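Local atomic coordinates of membrane lipoprotein TpN32 (Treponema pallidum, PDB entry 1XS5), a protein that binds L-methionine, probably as the substrate-binding lipoprotein of a membrane transport system. Residues 73-83 with 197-207. Numbering follows the deposited sequence.
With MET (methionine), chain B.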
# COMPACT_ATOMS: atom_id res chain seq x y z
N ASP A 73 10.79 4.48 15.49
CA ASP A 73 12.07 3.84 15.22
C ASP A 73 11.88 2.51 14.40
O ASP A 73 12.57 1.51 14.62
CB ASP A 73 12.78 3.57 16.56
CG ASP A 73 14.25 3.18 16.39
OD1 ASP A 73 14.86 3.56 15.36
OD2 ASP A 73 14.79 2.50 17.31
N LEU A 74 10.92 2.53 13.47
CA LEU A 74 10.63 1.35 12.65
C LEU A 74 11.61 1.24 11.48
O LEU A 74 12.10 2.26 11.00
CB LEU A 74 9.21 1.48 12.07
CG LEU A 74 8.12 1.60 13.15
CD1 LEU A 74 6.76 1.73 12.48
CD2 LEU A 74 8.14 0.39 14.06
N VAL A 75 11.88 0.01 11.05
CA VAL A 75 12.76 -0.27 9.92
C VAL A 75 12.18 -1.41 9.11
O VAL A 75 11.48 -2.26 9.65
CB VAL A 75 14.18 -0.74 10.34
CG1 VAL A 75 14.94 0.38 11.05
CG2 VAL A 75 14.07 -1.97 11.19
N SER A 76 12.46 -1.39 7.82
CA SER A 76 12.04 -2.46 6.93
C SER A 76 13.08 -3.56 6.96
O SER A 76 14.28 -3.25 6.94
CB SER A 76 11.99 -1.98 5.48
OG SER A 76 11.90 -3.12 4.63
N VAL A 77 12.67 -4.83 6.99
CA VAL A 77 13.65 -5.90 6.93
C VAL A 77 13.66 -6.53 5.54
O VAL A 77 14.45 -7.42 5.26
CB VAL A 77 13.41 -7.02 7.99
CG1 VAL A 77 13.38 -6.40 9.37
CG2 VAL A 77 12.12 -7.80 7.70
N GLY A 78 12.79 -6.04 4.66
CA GLY A 78 12.75 -6.54 3.31
C GLY A 78 11.53 -6.21 2.47
O GLY A 78 10.42 -6.11 3.00
N ASN A 79 11.75 -6.04 1.16
CA ASN A 79 10.65 -5.80 0.23
C ASN A 79 10.02 -7.13 -0.06
O ASN A 79 10.71 -8.11 -0.27
CB ASN A 79 11.14 -5.23 -1.10
CG ASN A 79 11.83 -3.93 -0.94
OD1 ASN A 79 11.41 -3.08 -0.14
ND2 ASN A 79 12.91 -3.75 -1.67
N VAL A 80 8.70 -7.17 -0.11
CA VAL A 80 7.96 -8.38 -0.37
C VAL A 80 7.19 -8.36 -1.70
O VAL A 80 7.24 -9.32 -2.50
CB VAL A 80 6.91 -8.62 0.78
CG1 VAL A 80 6.14 -9.86 0.51
CG2 VAL A 80 7.63 -8.74 2.15
N HIS A 81 6.41 -7.30 -1.94
CA HIS A 81 5.64 -7.25 -3.17
C HIS A 81 5.32 -5.82 -3.56
O HIS A 81 5.55 -4.92 -2.76
CB HIS A 81 4.34 -8.04 -3.01
CG HIS A 81 3.28 -7.37 -2.16
ND1 HIS A 81 3.08 -7.68 -0.83
CD2 HIS A 81 2.33 -6.46 -2.47
CE1 HIS A 81 2.04 -6.99 -0.37
NE2 HIS A 81 1.57 -6.25 -1.34
N VAL A 82 4.83 -5.63 -4.79
CA VAL A 82 4.44 -4.32 -5.32
C VAL A 82 2.95 -4.40 -5.67
O VAL A 82 2.49 -5.43 -6.14
CB VAL A 82 5.27 -3.91 -6.60
CG1 VAL A 82 6.77 -3.80 -6.26
CG2 VAL A 82 5.04 -4.93 -7.74
N GLU A 83 2.19 -3.33 -5.39
CA GLU A 83 0.74 -3.29 -5.67
C GLU A 83 0.59 -1.98 -6.46
O GLU A 83 0.48 -0.91 -5.83
CB GLU A 83 -0.01 -3.06 -4.35
CG GLU A 83 -0.70 -4.13 -3.72
CD GLU A 83 -1.11 -3.70 -2.29
OE1 GLU A 83 -1.82 -2.67 -2.13
OE2 GLU A 83 -0.69 -4.38 -1.35
N ALA A 197 7.15 -0.59 -2.94
CA ALA A 197 7.08 -2.01 -2.55
C ALA A 197 6.68 -2.08 -1.06
O ALA A 197 7.15 -1.28 -0.23
CB ALA A 197 8.46 -2.69 -2.76
N ASN A 198 5.81 -3.04 -0.75
CA ASN A 198 5.33 -3.26 0.61
C ASN A 198 6.37 -4.09 1.33
O ASN A 198 6.90 -5.06 0.78
CB ASN A 198 3.98 -3.97 0.57
CG ASN A 198 2.82 -3.01 0.23
OD1 ASN A 198 1.72 -3.15 0.75
ND2 ASN A 198 3.09 -2.02 -0.66
N VAL A 199 6.62 -3.73 2.58
CA VAL A 199 7.69 -4.35 3.35
C VAL A 199 7.25 -4.94 4.69
O VAL A 199 6.21 -4.55 5.25
CB VAL A 199 8.77 -3.30 3.69
CG1 VAL A 199 9.60 -2.94 2.45
CG2 VAL A 199 8.08 -2.02 4.20
N LEU A 200 8.09 -5.84 5.20
CA LEU A 200 7.85 -6.46 6.50
C LEU A 200 8.57 -5.49 7.43
O LEU A 200 9.74 -5.20 7.23
CB LEU A 200 8.49 -7.85 6.53
CG LEU A 200 8.31 -8.55 7.87
CD1 LEU A 200 6.77 -8.68 8.15
CD2 LEU A 200 9.02 -9.93 7.85
N VAL A 201 7.90 -5.00 8.48
CA VAL A 201 8.48 -3.98 9.36
C VAL A 201 8.61 -4.38 10.81
O VAL A 201 7.72 -5.06 11.35
CB VAL A 201 7.62 -2.67 9.24
CG1 VAL A 201 7.94 -1.65 10.35
CG2 VAL A 201 7.86 -2.05 7.84
N VAL A 202 9.73 -3.99 11.43
CA VAL A 202 9.93 -4.26 12.86
C VAL A 202 10.56 -3.05 13.54
O VAL A 202 10.90 -2.05 12.89
CB VAL A 202 10.84 -5.51 13.12
CG1 VAL A 202 10.23 -6.76 12.48
CG2 VAL A 202 12.27 -5.24 12.55
N LYS A 203 10.67 -3.12 14.87
CA LYS A 203 11.30 -2.02 15.58
C LYS A 203 12.81 -2.15 15.37
O LYS A 203 13.32 -3.25 15.27
CB LYS A 203 10.97 -2.12 17.05
CG LYS A 203 11.63 -1.06 17.86
CD LYS A 203 11.70 -1.55 19.28
CE LYS A 203 10.40 -1.23 19.95
NZ LYS A 203 10.45 0.24 20.14
N ARG A 204 13.52 -1.03 15.26
CA ARG A 204 14.97 -1.10 15.06
C ARG A 204 15.52 -1.88 16.26
O ARG A 204 15.14 -1.60 17.41
CB ARG A 204 15.60 0.30 15.04
CG ARG A 204 17.08 0.31 14.73
CD ARG A 204 17.63 1.73 14.76
NE ARG A 204 17.18 2.55 13.63
CZ ARG A 204 17.53 2.35 12.36
NH1 ARG A 204 18.33 1.34 12.03
NH2 ARG A 204 17.09 3.18 11.40
N GLY A 205 16.36 -2.86 15.98
CA GLY A 205 16.92 -3.65 17.05
C GLY A 205 16.41 -5.07 16.94
O GLY A 205 17.00 -5.98 17.54
N ASN A 206 15.34 -5.29 16.17
CA ASN A 206 14.78 -6.64 15.99
C ASN A 206 14.96 -7.21 14.57
O ASN A 206 14.45 -8.30 14.27
CB ASN A 206 13.28 -6.66 16.32
CG ASN A 206 13.00 -6.51 17.81
OD1 ASN A 206 13.80 -6.92 18.64
ND2 ASN A 206 11.83 -5.94 18.15
N GLU A 207 15.67 -6.50 13.71
CA GLU A 207 15.88 -6.97 12.32
C GLU A 207 16.46 -8.36 12.17
O GLU A 207 16.10 -9.11 11.25
CB GLU A 207 16.80 -6.00 11.55
CG GLU A 207 16.46 -4.55 11.73
CD GLU A 207 17.19 -3.89 12.91
OE1 GLU A 207 17.08 -4.37 14.06
OE2 GLU A 207 17.85 -2.86 12.68
N MET B . -0.84 -1.83 0.22
CA MET B . -0.70 -0.33 0.13
C MET B . -0.10 0.15 -1.20
O MET B . -0.65 1.11 -1.81
CB MET B . 0.19 0.19 1.28
CG MET B . 0.12 1.70 1.41
SD MET B . 1.17 2.39 2.71
CE MET B . 0.10 2.02 4.16
OXT MET B . 0.92 -0.43 -1.63
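The imidazole of His-81 carries CB of Asn-198 over one face, a CH-pi contact 3.9 Å from CB to the centroid, while CG1 of Val-80 and CG of Glu-83 lie in plane at its edge. Its chi1 of 74°, with CG between backbone N and carbonyl carbon, turns the ring toward Asn-198. CG1 of Val-75 sits above the centre of the Arg-204 guanidinium. OD1 of Asp-73 reaches the edge of that group in a salt bridge whose NE bond is weak, the carboxylate and guanidinium planes being 39° apart.

Strands 74-82 and 198-203 pair antiparallel, inside the sheet of one lobe. A classic beta bulge sets Val-80 and His-81 opposite Asn-198, whose O accepts from Val-80 N (2.9 Å) and whose N donates to His-81 O (2.8 Å).

Where strand 74-82 ends and strand 198-203 begins, the amide of Asn-198 grips the ligand twice: OD1 accepts from methionine N at 2.9 Å and ND2 donates to OXT. His-14 also bonds OD1, and OE1 of Glu-83 accepts from methionine N at 2.7 Å. Paired acceptors for the ammonium and a donor for the carboxylate recognise the zwitterionic head common to amino acids, by which the bound methionine is held here.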